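Local atomic coordinates of putative rubredoxin reductase (Rhodopseudomonas palustris, PDB entry 3FG2), a protein that probably uses FAD to pass electrons from NADH to a ferredoxin that serves the cytochrome P450 CYP199A2. Residues V18-Q22 and A23-G27; A174-V177 and M178-V181; I186-Y189 and F190-H194. One frame throughout, in Å; residues are numbered along the deposited sequence.

Contact 1: residues V18-Q22 and A23-G27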
loop_
_atom_site.group_PDB
_atom_site.type_symbol
_atom_site.label_atom_id
_atom_site.label_comp_id
_atom_site.label_asym_id
_atom_site.label_seq_id
_atom_site.Cartn_x
_atom_site.Cartn_y
_atom_site.Cartn_z
ATOM N N VAL A 18 -12.197 -0.011 15.486
ATOM C CA VAL A 18 -13.081 -1.162 15.533
ATOM C C VAL A 18 -12.575 -2.260 16.463
ATOM O O VAL A 18 -13.313 -2.721 17.329
ATOM C CB VAL A 18 -13.293 -1.735 14.121
ATOM C CG1 VAL A 18 -13.969 -3.096 14.196
ATOM C CG2 VAL A 18 -14.139 -0.767 13.306
ATOM N N SER A 19 -11.319 -2.666 16.295
ATOM C CA SER A 19 -10.749 -3.717 17.127
ATOM C C SER A 19 -10.724 -3.321 18.592
ATOM O O SER A 19 -10.789 -4.174 19.483
ATOM C CB SER A 19 -9.332 -4.054 16.668
ATOM O OG SER A 19 -9.352 -4.663 15.390
ATOM N N LEU A 20 -10.624 -2.022 18.838
ATOM C CA LEU A 20 -10.592 -1.514 20.198
ATOM C C LEU A 20 -11.951 -1.806 20.841
ATOM O O LEU A 20 -12.026 -2.307 21.968
ATOM C CB LEU A 20 -10.308 -0.014 20.164
ATOM C CG LEU A 20 -9.433 0.659 21.227
ATOM C CD1 LEU A 20 -8.319 -0.262 21.709
ATOM C CD2 LEU A 20 -8.858 1.940 20.607
ATOM N N ARG A 21 -13.021 -1.512 20.108
ATOM C CA ARG A 21 -14.371 -1.754 20.607
ATOM C C ARG A 21 -14.660 -3.242 20.764
ATOM O O ARG A 21 -15.199 -3.670 21.786
ATOM C CB ARG A 21 -15.420 -1.124 19.682
ATOM C CG ARG A 21 -15.605 0.382 19.869
ATOM C CD ARG A 21 -15.812 0.750 21.345
ATOM N NE ARG A 21 -16.215 2.144 21.512
ATOM C CZ ARG A 21 -15.770 2.935 22.480
ATOM N NH1 ARG A 21 -14.907 2.467 23.370
ATOM N NH2 ARG A 21 -16.175 4.196 22.553
ATOM N N GLN A 22 -14.314 -4.029 19.752
ATOM C CA GLN A 22 -14.546 -5.465 19.830
ATOM C C GLN A 22 -13.953 -6.011 21.117
ATOM O O GLN A 22 -14.537 -6.882 21.751
ATOM C CB GLN A 22 -13.925 -6.184 18.629
ATOM C CG GLN A 22 -14.677 -5.961 17.325
ATOM C CD GLN A 22 -14.040 -6.696 16.167
ATOM O OE1 GLN A 22 -13.867 -7.912 16.211
ATOM N NE2 GLN A 22 -13.687 -5.960 15.122
ATOM N N ALA A 23 -12.795 -5.485 21.503
ATOM C CA ALA A 23 -12.120 -5.918 22.719
ATOM C C ALA A 23 -12.721 -5.250 23.955
ATOM O O ALA A 23 -12.146 -5.300 25.045
ATOM C CB ALA A 23 -10.630 -5.610 22.627
ATOM N N LYS A 24 -13.873 -4.614 23.774
ATOM C CA LYS A 24 -14.577 -3.957 24.869
ATOM C C LYS A 24 -13.807 -2.854 25.595
ATOM O O LYS A 24 -13.817 -2.796 26.828
ATOM C CB LYS A 24 -15.025 -5.000 25.897
ATOM C CG LYS A 24 -16.490 -5.415 25.816
ATOM C CD LYS A 24 -16.803 -6.300 24.617
ATOM C CE LYS A 24 -17.188 -5.491 23.393
ATOM N NZ LYS A 24 -17.655 -6.373 22.286
ATOM N N TYR A 25 -13.141 -1.979 24.845
ATOM C CA TYR A 25 -12.409 -0.879 25.470
ATOM C C TYR A 25 -13.460 0.056 26.073
ATOM O O TYR A 25 -14.397 0.471 25.393
ATOM C CB TYR A 25 -11.577 -0.119 24.435
ATOM C CG TYR A 25 -10.655 0.900 25.056
ATOM C CD1 TYR A 25 -9.505 0.502 25.738
ATOM C CD2 TYR A 25 -10.945 2.260 24.994
ATOM C CE1 TYR A 25 -8.667 1.437 26.345
ATOM C CE2 TYR A 25 -10.116 3.201 25.596
ATOM C CZ TYR A 25 -8.980 2.785 26.269
ATOM O OH TYR A 25 -8.157 3.717 26.866
ATOM N N PRO A 26 -13.319 0.397 27.361
ATOM C CA PRO A 26 -14.271 1.279 28.043
ATOM C C PRO A 26 -14.160 2.771 27.720
ATOM O O PRO A 26 -15.171 3.471 27.633
ATOM C CB PRO A 26 -13.998 0.988 29.513
ATOM C CG PRO A 26 -12.517 0.779 29.519
ATOM C CD PRO A 26 -12.313 -0.117 28.308
ATOM N N GLY A 27 -12.931 3.248 27.544
ATOM C CA GLY A 27 -12.705 4.654 27.255
ATOM C C GLY A 27 -13.341 5.199 25.992
ATOM O O GLY A 27 -14.011 4.478 25.242
#
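Tyr-25 N donates to Leu-20 O (3.1 Å) and Lys-24 N to Arg-21 O (2.6 Å), the paired backbone bonds of a Schellman motif that ends helix 11-22. Lys-24 is its C-prime residue; a phi of 59° turns the chain back there and brings the next amide within reach of Leu-20 O. One residue earlier, Ala-23 N still reaches Ser-19 O in the regular helical way.

Arg-21 makes the main polar side-chain contact. A bend at chi2 (-50°) sends its chain out past the turn, where NH1 gives a nearly straight bond to Gly-27 O, 2.9 Å long and lying in the guanidinium plane; NH2 adds a weak one to the same oxygen. Tyr-25 O also sits at that edge, 2.9 Å from NH1. NE bonds Gln-70 O, and NH2 has its stronger partner in Ala-71 O, so backbone carbonyls from two parts of the chain hold the guanidinium and fix its rotation. Lys-24 folds back over the helix end, and its NZ makes a weak bond to Gln-22 O.

The apolar contact is between Leu-20 and Tyr-25, which run side by side, with CG of the leucine 3.9 Å from CB of the tyrosine. The phenol leads away from the helix, and its OH bonds Asp-2 O.

Here the first helix of the FAD-binding Rossmann fold hands over to strand 29-32. Leu-20 packs on Val-4 of strand 4-7, Ile-29 of strand 29-32 and Ala-304 of helix 293-306, while Thr-308 lies against Leu-20, Ala-23 and Tyr-25.

Contact 2: residues A174-V177 and M178-V181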
loop_
_atom_site.group_PDB
_atom_site.type_symbol
_atom_site.label_atom_id
_atom_site.label_comp_id
_atom_site.label_asym_id
_atom_site.label_seq_id
_atom_site.Cartn_x
_atom_site.Cartn_y
_atom_site.Cartn_z
ATOM N N ALA A 174 14.129 1.397 -13.476
ATOM C CA ALA A 174 14.767 0.098 -13.317
ATOM C C ALA A 174 14.664 -0.715 -14.607
ATOM O O ALA A 174 13.877 -0.399 -15.499
ATOM C CB ALA A 174 14.109 -0.658 -12.172
ATOM N N PRO A 175 15.466 -1.783 -14.721
ATOM C CA PRO A 175 15.448 -2.634 -15.914
ATOM C C PRO A 175 14.210 -3.533 -16.049
ATOM O O PRO A 175 14.018 -4.167 -17.091
ATOM C CB PRO A 175 16.737 -3.435 -15.775
ATOM C CG PRO A 175 16.863 -3.576 -14.286
ATOM C CD PRO A 175 16.545 -2.189 -13.804
ATOM N N ARG A 176 13.380 -3.585 -15.006
ATOM C CA ARG A 176 12.162 -4.400 -15.018
ATOM C C ARG A 176 11.099 -3.806 -14.091
ATOM O O ARG A 176 11.404 -2.996 -13.213
ATOM C CB ARG A 176 12.471 -5.843 -14.595
ATOM C CG ARG A 176 12.890 -6.002 -13.135
ATOM C CD ARG A 176 13.411 -7.403 -12.846
ATOM N NE ARG A 176 14.014 -7.477 -11.519
ATOM C CZ ARG A 176 13.328 -7.619 -10.390
ATOM N NH1 ARG A 176 12.006 -7.710 -10.423
ATOM N NH2 ARG A 176 13.961 -7.655 -9.225
ATOM N N VAL A 177 9.850 -4.210 -14.291
ATOM C CA VAL A 177 8.746 -3.698 -13.492
ATOM C C VAL A 177 8.690 -4.259 -12.073
ATOM O O VAL A 177 9.174 -5.351 -11.809
ATOM C CB VAL A 177 7.389 -3.981 -14.182
ATOM C CG1 VAL A 177 7.362 -3.320 -15.552
ATOM C CG2 VAL A 177 7.166 -5.478 -14.317
ATOM N N MET A 178 8.093 -3.491 -11.165
ATOM C CA MET A 178 7.949 -3.898 -9.777
ATOM C C MET A 178 9.273 -4.326 -9.141
ATOM O O MET A 178 9.288 -5.141 -8.221
ATOM C CB MET A 178 6.935 -5.042 -9.691
ATOM C CG MET A 178 5.538 -4.685 -10.213
ATOM S SD MET A 178 4.367 -6.054 -10.101
ATOM C CE MET A 178 4.588 -6.835 -11.673
ATOM N N ALA A 179 10.378 -3.763 -9.623
ATOM C CA ALA A 179 11.715 -4.113 -9.137
ATOM C C ALA A 179 11.901 -4.016 -7.625
ATOM O O ALA A 179 12.739 -4.713 -7.042
ATOM C CB ALA A 179 12.760 -3.252 -9.842
ATOM N N ARG A 180 11.121 -3.146 -6.999
ATOM C CA ARG A 180 11.188 -2.941 -5.557
ATOM C C ARG A 180 10.441 -4.016 -4.766
ATOM O O ARG A 180 10.685 -4.183 -3.569
ATOM C CB ARG A 180 10.595 -1.566 -5.220
ATOM C CG ARG A 180 10.488 -1.221 -3.738
ATOM C CD ARG A 180 11.862 -0.984 -3.105
ATOM N NE ARG A 180 12.308 -2.131 -2.319
ATOM C CZ ARG A 180 12.024 -2.323 -1.035
ATOM N NH1 ARG A 180 11.294 -1.441 -0.366
ATOM N NH2 ARG A 180 12.460 -3.411 -0.421
ATOM N N VAL A 181 9.556 -4.764 -5.427
ATOM C CA VAL A 181 8.757 -5.749 -4.708
ATOM C C VAL A 181 8.641 -7.203 -5.180
ATOM O O VAL A 181 8.172 -8.043 -4.414
ATOM C CB VAL A 181 7.318 -5.214 -4.517
ATOM C CG1 VAL A 181 7.324 -4.023 -3.572
ATOM C CG2 VAL A 181 6.742 -4.793 -5.865
HETATM O O HOH W 1 13.174 -7.143 -6.527
HETATM O O HOH W 2 10.448 -1.459 -10.797
#
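Val-177 and Met-178 are the central pair of a type II beta turn from Arg-176 to Ala-179, in which Met-178 takes a positive phi (52°) and water 2 bridges the ends, donating to Arg-176 O and accepting from Ala-179 N at 2.6 Å. The methyl of Ala-174, just before the turn, meets that of Ala-179, CB to CB, at 3.7 Å. Arg-176 has CG between its backbone N and carbonyl carbon (chi1 68°), and from there the extended chain carries the guanidinium over Ala-179, whose CA lies 3.7 Å above one face, toward the rim. Water 1 accepts from NH2 of Arg-176 and donates to Ala-179 O, while NH1 turns to Ser-187 OG and Val-182 O. The turn belongs to the loop joining strand 167-171 to helix 184-196, in the beta-alpha-beta crossover of the second Rossmann-type domain, which in this family probably binds NADH. Val-177 and Met-178 point the same way, and CE of the methionine comes 3.9 Å from CG2 of the valine. Both reach Leu-155 of helix 152-163; Met-178 also touches Phe-152, and its backbone is hydrogen-bonded to Ala-150, within the GxGxxG-like turn.

Contact 3: residues I186-Y189 and F190-H194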
loop_
_atom_site.group_PDB
_atom_site.type_symbol
_atom_site.label_atom_id
_atom_site.label_comp_id
_atom_site.label_asym_id
_atom_site.label_seq_id
_atom_site.Cartn_x
_atom_site.Cartn_y
_atom_site.Cartn_z
ATOM N N ILE A 186 8.545 -12.753 -12.044
ATOM C CA ILE A 186 7.239 -12.107 -11.984
ATOM C C ILE A 186 7.213 -10.895 -12.914
ATOM O O ILE A 186 6.245 -10.692 -13.655
ATOM C CB ILE A 186 6.887 -11.664 -10.541
ATOM C CG1 ILE A 186 6.845 -12.890 -9.619
ATOM C CG2 ILE A 186 5.544 -10.953 -10.519
ATOM C CD1 ILE A 186 5.885 -13.982 -10.077
ATOM N N SER A 187 8.279 -10.098 -12.890
ATOM C CA SER A 187 8.357 -8.926 -13.757
ATOM C C SER A 187 8.223 -9.357 -15.208
ATOM O O SER A 187 7.439 -8.794 -15.969
ATOM C CB SER A 187 9.691 -8.207 -13.581
ATOM O OG SER A 187 9.886 -7.826 -12.237
ATOM N N SER A 188 8.999 -10.367 -15.583
ATOM C CA SER A 188 8.980 -10.887 -16.942
ATOM C C SER A 188 7.560 -11.253 -17.385
ATOM O O SER A 188 7.098 -10.804 -18.435
ATOM C CB SER A 188 9.895 -12.111 -17.035
ATOM O OG SER A 188 9.885 -12.664 -18.338
ATOM N N TYR A 189 6.871 -12.061 -16.582
ATOM C CA TYR A 189 5.507 -12.481 -16.906
ATOM C C TYR A 189 4.597 -11.284 -17.174
ATOM O O TYR A 189 3.896 -11.227 -18.186
ATOM C CB TYR A 189 4.897 -13.308 -15.761
ATOM C CG TYR A 189 3.431 -13.638 -15.978
ATOM C CD1 TYR A 189 3.041 -14.626 -16.892
ATOM C CD2 TYR A 189 2.431 -12.920 -15.319
ATOM C CE1 TYR A 189 1.690 -14.889 -17.151
ATOM C CE2 TYR A 189 1.068 -13.173 -15.569
ATOM C CZ TYR A 189 0.709 -14.158 -16.487
ATOM O OH TYR A 189 -0.626 -14.408 -16.738
ATOM N N PHE A 190 4.601 -10.328 -16.255
ATOM C CA PHE A 190 3.755 -9.159 -16.406
ATOM C C PHE A 190 4.195 -8.236 -17.526
ATOM O O PHE A 190 3.376 -7.507 -18.095
ATOM C CB PHE A 190 3.645 -8.419 -15.073
ATOM C CG PHE A 190 2.688 -9.066 -14.126
ATOM C CD1 PHE A 190 3.145 -9.817 -13.050
ATOM C CD2 PHE A 190 1.313 -8.983 -14.352
ATOM C CE1 PHE A 190 2.246 -10.483 -12.216
ATOM C CE2 PHE A 190 0.401 -9.646 -13.522
ATOM C CZ PHE A 190 0.868 -10.397 -12.455
ATOM N N HIS A 191 5.484 -8.266 -17.854
ATOM C CA HIS A 191 5.965 -7.443 -18.945
ATOM C C HIS A 191 5.346 -8.000 -20.222
ATOM O O HIS A 191 4.899 -7.248 -21.082
ATOM C CB HIS A 191 7.489 -7.488 -19.052
ATOM C CG HIS A 191 8.007 -6.948 -20.348
ATOM N ND1 HIS A 191 7.973 -7.672 -21.521
ATOM C CD2 HIS A 191 8.505 -5.733 -20.673
ATOM C CE1 HIS A 191 8.429 -6.927 -22.512
ATOM N NE2 HIS A 191 8.758 -5.744 -22.023
ATOM N N ASP A 192 5.318 -9.327 -20.332
ATOM C CA ASP A 192 4.748 -9.983 -21.504
ATOM C C ASP A 192 3.243 -9.707 -21.610
ATOM O O ASP A 192 2.751 -9.279 -22.657
ATOM C CB ASP A 192 4.981 -11.502 -21.451
ATOM C CG ASP A 192 6.442 -11.893 -21.671
ATOM O OD1 ASP A 192 7.224 -11.075 -22.202
ATOM O OD2 ASP A 192 6.809 -13.038 -21.327
ATOM N N ARG A 193 2.518 -9.951 -20.524
ATOM C CA ARG A 193 1.078 -9.735 -20.499
ATOM C C ARG A 193 0.693 -8.318 -20.900
ATOM O O ARG A 193 -0.174 -8.124 -21.757
ATOM C CB ARG A 193 0.532 -10.041 -19.107
ATOM C CG ARG A 193 0.704 -11.501 -18.718
ATOM C CD ARG A 193 -0.190 -12.389 -19.571
ATOM N NE ARG A 193 -1.591 -12.275 -19.169
ATOM C CZ ARG A 193 -2.625 -12.467 -19.982
ATOM N NH1 ARG A 193 -2.427 -12.778 -21.256
ATOM N NH2 ARG A 193 -3.861 -12.356 -19.518
ATOM N N HIS A 194 1.335 -7.329 -20.285
ATOM C CA HIS A 194 1.035 -5.935 -20.591
ATOM C C HIS A 194 1.423 -5.564 -22.012
ATOM O O HIS A 194 0.664 -4.893 -22.710
ATOM C CB HIS A 194 1.724 -5.016 -19.583
ATOM C CG HIS A 194 1.101 -5.057 -18.225
ATOM N ND1 HIS A 194 -0.258 -4.930 -18.034
ATOM C CD2 HIS A 194 1.644 -5.208 -16.995
ATOM C CE1 HIS A 194 -0.525 -5.002 -16.742
ATOM N NE2 HIS A 194 0.612 -5.170 -16.091
HETATM O O HOH W 3 9.659 -11.070 -20.801
#
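Helix 184-196 is the crossover helix of the beta-alpha-beta unit between strands 167-171 and 200-202, and this contact spans two of its turns. The i to i+4 bonds run unbroken, from Phe-190 N to Ile-186 O (3.1 Å) through to Arg-193 N on Tyr-189 O.

Tyr-189 and Phe-190 form a T-shaped pair, centroids 5.1 Å apart and planes at 83°. The tyrosine presents its edge, with CD2 over the centre of the phenylalanine ring. In the plane of that ring, at its rim, CG2 of Ile-186 touches CD1 at 3.7 Å. With CG anti to the backbone N (chi1 174°), the tyrosine ring lies alongside Arg-193, whose CG makes a CH-pi contact 3.7 Å from the ring centroid. Two bends in the arginine chain then keep its guanidinium near the phenol. Asp-327 takes both polar ends, hydrogen-bonded to Tyr-189 OH and salt-bridged to Arg-193 NE. A leucine in place of Tyr-189 would probably leave Asp-327 without its hydroxyl partner and the arginine methylene without an aromatic face to rest on. On the outer side, water 3 links Ser-188 OG to Asp-192 OD1, donating to the carboxylate at 2.8 Å.

The aromatic side packs on the C-terminal antiparallel sheet: Tyr-189 and Phe-190 meet Val-368 of strand 361-368, and Tyr-189 sets its ring edge-to-face with Phe-352 of strand 351-358. On the side toward its own domain, His-191 and His-194 touch Met-201 of strand 200-202 and His-194 meets helix 152-163 at Leu-155 and Ala-159, while its NE2 bonds Gln-324 of the C-terminal sheet.

Contacts 2 and 3 are neighbours, their centres about 11 Å apart, whereas the centre of contact 1 lies about 41 and 44 Å from theirs, across the centre of the chain. Each is partly buried; contacts 1 and 3 include exposed residues, while those touching in contact 2 are buried or partly exposed. Contact 1 finishes a helix in the FAD-binding half and works mainly through backbone carbonyls gripped by amides and a guanidinium. Contact 2, a loop turn, depends on waters and small methyl contacts; contact 3, within the following helix, on aromatic packing. Those two are joined: Ser-187 OG lies 2.6 Å from Val-177 O, a probable hydrogen bond, and Met-178 CE packs against Phe-190 CD1 at 3.6 Å.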